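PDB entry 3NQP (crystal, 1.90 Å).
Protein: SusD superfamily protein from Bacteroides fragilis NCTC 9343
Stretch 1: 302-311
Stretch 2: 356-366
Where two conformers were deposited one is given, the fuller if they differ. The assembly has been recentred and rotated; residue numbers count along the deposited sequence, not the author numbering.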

# COMPACT_ATOMS: atom_id res chain seq x y z
N VAL A 302 -30.30 -5.91 -15.43
CA VAL A 302 -30.43 -5.37 -14.06
C VAL A 302 -29.24 -5.84 -13.23
O VAL A 302 -28.79 -6.97 -13.36
CB VAL A 302 -31.77 -5.75 -13.40
CG1 VAL A 302 -31.86 -5.21 -11.99
CG2 VAL A 302 -32.95 -5.19 -14.19
N PHE A 303 -28.68 -4.94 -12.42
CA PHE A 303 -27.44 -5.25 -11.70
C PHE A 303 -27.61 -6.40 -10.68
O PHE A 303 -26.83 -7.35 -10.67
CB PHE A 303 -26.94 -3.96 -11.02
CG PHE A 303 -25.54 -4.05 -10.47
CD1 PHE A 303 -25.30 -4.65 -9.27
CD2 PHE A 303 -24.47 -3.56 -11.19
CE1 PHE A 303 -24.00 -4.72 -8.75
CE2 PHE A 303 -23.19 -3.66 -10.70
CZ PHE A 303 -22.97 -4.22 -9.46
N GLY A 304 -28.61 -6.31 -9.81
CA GLY A 304 -28.88 -7.38 -8.86
C GLY A 304 -27.63 -7.65 -8.01
O GLY A 304 -26.98 -6.71 -7.54
N ASP A 305 -27.30 -8.91 -7.80
CA ASP A 305 -26.11 -9.27 -7.05
C ASP A 305 -25.05 -9.73 -8.03
O ASP A 305 -24.60 -10.89 -7.99
CB ASP A 305 -26.41 -10.38 -6.04
CG ASP A 305 -25.20 -10.74 -5.21
OD1 ASP A 305 -24.21 -10.00 -5.23
OD2 ASP A 305 -25.25 -11.73 -4.48
N ALA A 306 -24.62 -8.82 -8.89
CA ALA A 306 -23.74 -9.14 -10.01
C ALA A 306 -22.39 -9.71 -9.58
O ALA A 306 -21.84 -10.48 -10.29
CB ALA A 306 -23.53 -7.89 -10.86
N LEU A 307 -21.87 -9.32 -8.40
CA LEU A 307 -20.59 -9.85 -7.88
C LEU A 307 -20.71 -11.15 -7.11
O LEU A 307 -19.70 -11.76 -6.80
CB LEU A 307 -19.89 -8.83 -7.01
CG LEU A 307 -19.44 -7.59 -7.78
CD1 LEU A 307 -18.60 -6.69 -6.86
CD2 LEU A 307 -18.67 -7.87 -9.10
N ASP A 308 -21.94 -11.59 -6.82
CA ASP A 308 -22.15 -12.74 -5.94
C ASP A 308 -21.50 -12.49 -4.57
O ASP A 308 -20.60 -13.20 -4.11
CB ASP A 308 -21.66 -14.05 -6.57
CG ASP A 308 -22.26 -15.29 -5.88
OD1 ASP A 308 -23.09 -15.17 -4.94
OD2 ASP A 308 -21.90 -16.40 -6.29
N ILE A 309 -22.02 -11.47 -3.92
CA ILE A 309 -21.59 -11.18 -2.56
C ILE A 309 -22.77 -11.30 -1.56
O ILE A 309 -22.57 -11.11 -0.38
CB ILE A 309 -20.94 -9.79 -2.47
CG1 ILE A 309 -21.95 -8.73 -2.81
CG2 ILE A 309 -19.63 -9.70 -3.36
CD1 ILE A 309 -21.59 -7.24 -2.43
N GLN A 310 -23.95 -11.70 -2.03
CA GLN A 310 -25.14 -11.81 -1.19
C GLN A 310 -25.27 -10.52 -0.36
O GLN A 310 -25.07 -9.44 -0.91
CB GLN A 310 -25.07 -13.05 -0.31
CG GLN A 310 -24.70 -14.32 -1.03
CD GLN A 310 -23.23 -14.57 -1.05
OE1 GLN A 310 -22.56 -14.47 -0.02
NE2 GLN A 310 -22.70 -14.88 -2.25
N ASN A 311 -25.62 -10.61 0.93
CA ASN A 311 -25.75 -9.44 1.74
C ASN A 311 -24.52 -9.11 2.58
O ASN A 311 -24.66 -8.50 3.64
CB ASN A 311 -26.98 -9.48 2.66
CG ASN A 311 -27.39 -8.08 3.13
OD1 ASN A 311 -27.13 -7.08 2.41
ND2 ASN A 311 -27.96 -7.99 4.31
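Stretch 2 356-366: THVRKNIGYVN

An irregular segment and a strand-loop-strand segment can pack largely through side chains, without a hydrogen bond between them; residues 302-311 and 356-366 of this SusD superfamily protein are a worked example. The first stretch contains no regular helix or strand. Its fold rests on a type I turn from Asp-305 to Asp-308, closed by the backbone bond from Asp-308 N to Asp-305 O (3.0 Å). The Asp-305 carboxylate secures the residues that follow, accepting Ile-309 N at OD1 (2.9 Å) and Gln-310 N at OD2 (2.8 Å).

The second stretch is extended as a strand at 356-358, loops through 359-363, and is extended again at 364-365. It runs in the same general sense as the first: Phe-303 meets His-357, Leu-307 meets Arg-359, and Asp-308 meets Val-365. The backbones stay well apart, with CA atoms 7.4 Å apart for Leu-307 and Arg-359 and 7.6 Å for Asp-308 and Val-365. No hydrogen bond joins the stretches.

Apolar contact dominates instead. Leu-307, the residue most covered by the partner, places CD1 4.3 Å from Ile-362 CD1, while Ile-309 CG2 approaches that same methyl, Ile-362 CD1, at 3.9 Å. The isoleucine end is thus shared by two residues of the turn region. Leu-307 CD2 also lies 3.8 Å from Arg-359 CD, an aliphatic part of a charged side chain.

The aromatic contact is oblique: the Phe-303 and His-357 rings have centroids 5.6 Å apart and planes at 53°, with Phe-303 CZ 4.3 Å from His-357 CD2.

Polar residues contribute by van der Waals contact. Val-365 CG2 lies 3.5 Å from Asp-308 O, the one backbone atom among these closest contacts, and Val-365 CG1 is 4.3 Å from Gln-310 NE2. That amide is itself anchored within the first stretch, donating from Gln-310 NE2 to Asp-308 OD1 at 2.7 Å.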

# COMPACT_ATOMS: atom_id res chain seq x y z
N THR A 356 -19.05 2.67 -9.39
CA THR A 356 -18.09 1.64 -9.64
C THR A 356 -17.87 0.94 -8.31
O THR A 356 -18.02 1.56 -7.26
CB THR A 356 -16.76 2.23 -10.19
OG1 THR A 356 -16.20 3.11 -9.22
CG2 THR A 356 -17.00 2.98 -11.53
N HIS A 357 -17.46 -0.33 -8.38
CA HIS A 357 -17.48 -1.25 -7.27
C HIS A 357 -16.29 -2.23 -7.42
O HIS A 357 -16.05 -2.76 -8.50
CB HIS A 357 -18.83 -1.99 -7.27
CG HIS A 357 -20.01 -1.10 -7.49
ND1 HIS A 357 -20.70 -0.51 -6.46
CD2 HIS A 357 -20.63 -0.69 -8.64
CE1 HIS A 357 -21.68 0.25 -6.95
NE2 HIS A 357 -21.67 0.13 -8.27
N VAL A 358 -15.50 -2.40 -6.36
CA VAL A 358 -14.20 -3.03 -6.52
C VAL A 358 -14.29 -4.52 -6.28
O VAL A 358 -14.64 -4.97 -5.17
CB VAL A 358 -13.12 -2.38 -5.57
CG1 VAL A 358 -11.77 -3.10 -5.73
CG2 VAL A 358 -12.97 -0.86 -5.91
N ARG A 359 -13.98 -5.29 -7.34
CA ARG A 359 -13.96 -6.73 -7.27
C ARG A 359 -12.54 -7.32 -7.44
O ARG A 359 -12.39 -8.52 -7.71
CB ARG A 359 -14.89 -7.30 -8.34
CG ARG A 359 -14.53 -6.88 -9.75
CD ARG A 359 -15.27 -7.76 -10.77
NE ARG A 359 -15.41 -7.04 -12.03
CZ ARG A 359 -16.35 -7.32 -12.93
NH1 ARG A 359 -17.19 -8.31 -12.67
NH2 ARG A 359 -16.45 -6.61 -14.06
N LYS A 360 -11.53 -6.48 -7.24
CA LYS A 360 -10.12 -6.85 -7.45
C LYS A 360 -9.67 -8.00 -6.60
O LYS A 360 -8.90 -8.84 -7.07
CB LYS A 360 -9.22 -5.65 -7.13
CG LYS A 360 -7.75 -5.83 -7.56
CD LYS A 360 -6.97 -4.51 -7.47
CE LYS A 360 -5.48 -4.72 -7.73
NZ LYS A 360 -4.78 -3.43 -7.89
N ASN A 361 -10.12 -8.03 -5.34
CA ASN A 361 -9.52 -8.91 -4.31
C ASN A 361 -10.56 -9.24 -3.22
O ASN A 361 -10.36 -9.00 -2.05
CB ASN A 361 -8.26 -8.23 -3.76
CG ASN A 361 -7.46 -9.10 -2.82
OD1 ASN A 361 -7.36 -10.33 -3.00
ND2 ASN A 361 -6.81 -8.46 -1.83
N ILE A 362 -11.73 -9.73 -3.65
CA ILE A 362 -12.86 -10.02 -2.74
C ILE A 362 -13.00 -11.53 -2.44
O ILE A 362 -14.10 -12.02 -2.10
CB ILE A 362 -14.19 -9.38 -3.23
CG1 ILE A 362 -14.55 -9.82 -4.66
CG2 ILE A 362 -14.08 -7.85 -3.16
CD1 ILE A 362 -16.12 -9.69 -5.03
N GLY A 363 -11.90 -12.27 -2.53
CA GLY A 363 -11.89 -13.67 -2.02
C GLY A 363 -12.69 -14.65 -2.89
O GLY A 363 -12.53 -14.64 -4.10
N TYR A 364 -13.57 -15.44 -2.29
CA TYR A 364 -14.38 -16.41 -3.06
C TYR A 364 -15.71 -16.71 -2.40
O TYR A 364 -15.99 -16.24 -1.29
CB TYR A 364 -13.58 -17.71 -3.26
CG TYR A 364 -13.10 -18.34 -1.97
CD1 TYR A 364 -14.00 -18.75 -0.97
CD2 TYR A 364 -11.73 -18.50 -1.72
CE1 TYR A 364 -13.54 -19.31 0.22
CE2 TYR A 364 -11.27 -19.07 -0.54
CZ TYR A 364 -12.18 -19.45 0.44
OH TYR A 364 -11.70 -19.97 1.61
N VAL A 365 -16.54 -17.48 -3.08
CA VAL A 365 -17.78 -17.94 -2.51
C VAL A 365 -17.53 -19.38 -2.14
O VAL A 365 -17.11 -20.20 -2.99
CB VAL A 365 -18.94 -17.84 -3.51
CG1 VAL A 365 -20.22 -18.29 -2.85
CG2 VAL A 365 -19.07 -16.39 -4.07
N ASN A 366 -17.78 -19.72 -0.88
CA ASN A 366 -17.45 -21.05 -0.40
C ASN A 366 -18.51 -22.09 -0.81
O ASN A 366 -19.48 -21.77 -1.51
CB ASN A 366 -17.20 -21.00 1.12
CG ASN A 366 -18.43 -20.72 1.91
OD1 ASN A 366 -19.57 -20.87 1.42
ND2 ASN A 366 -18.23 -20.32 3.15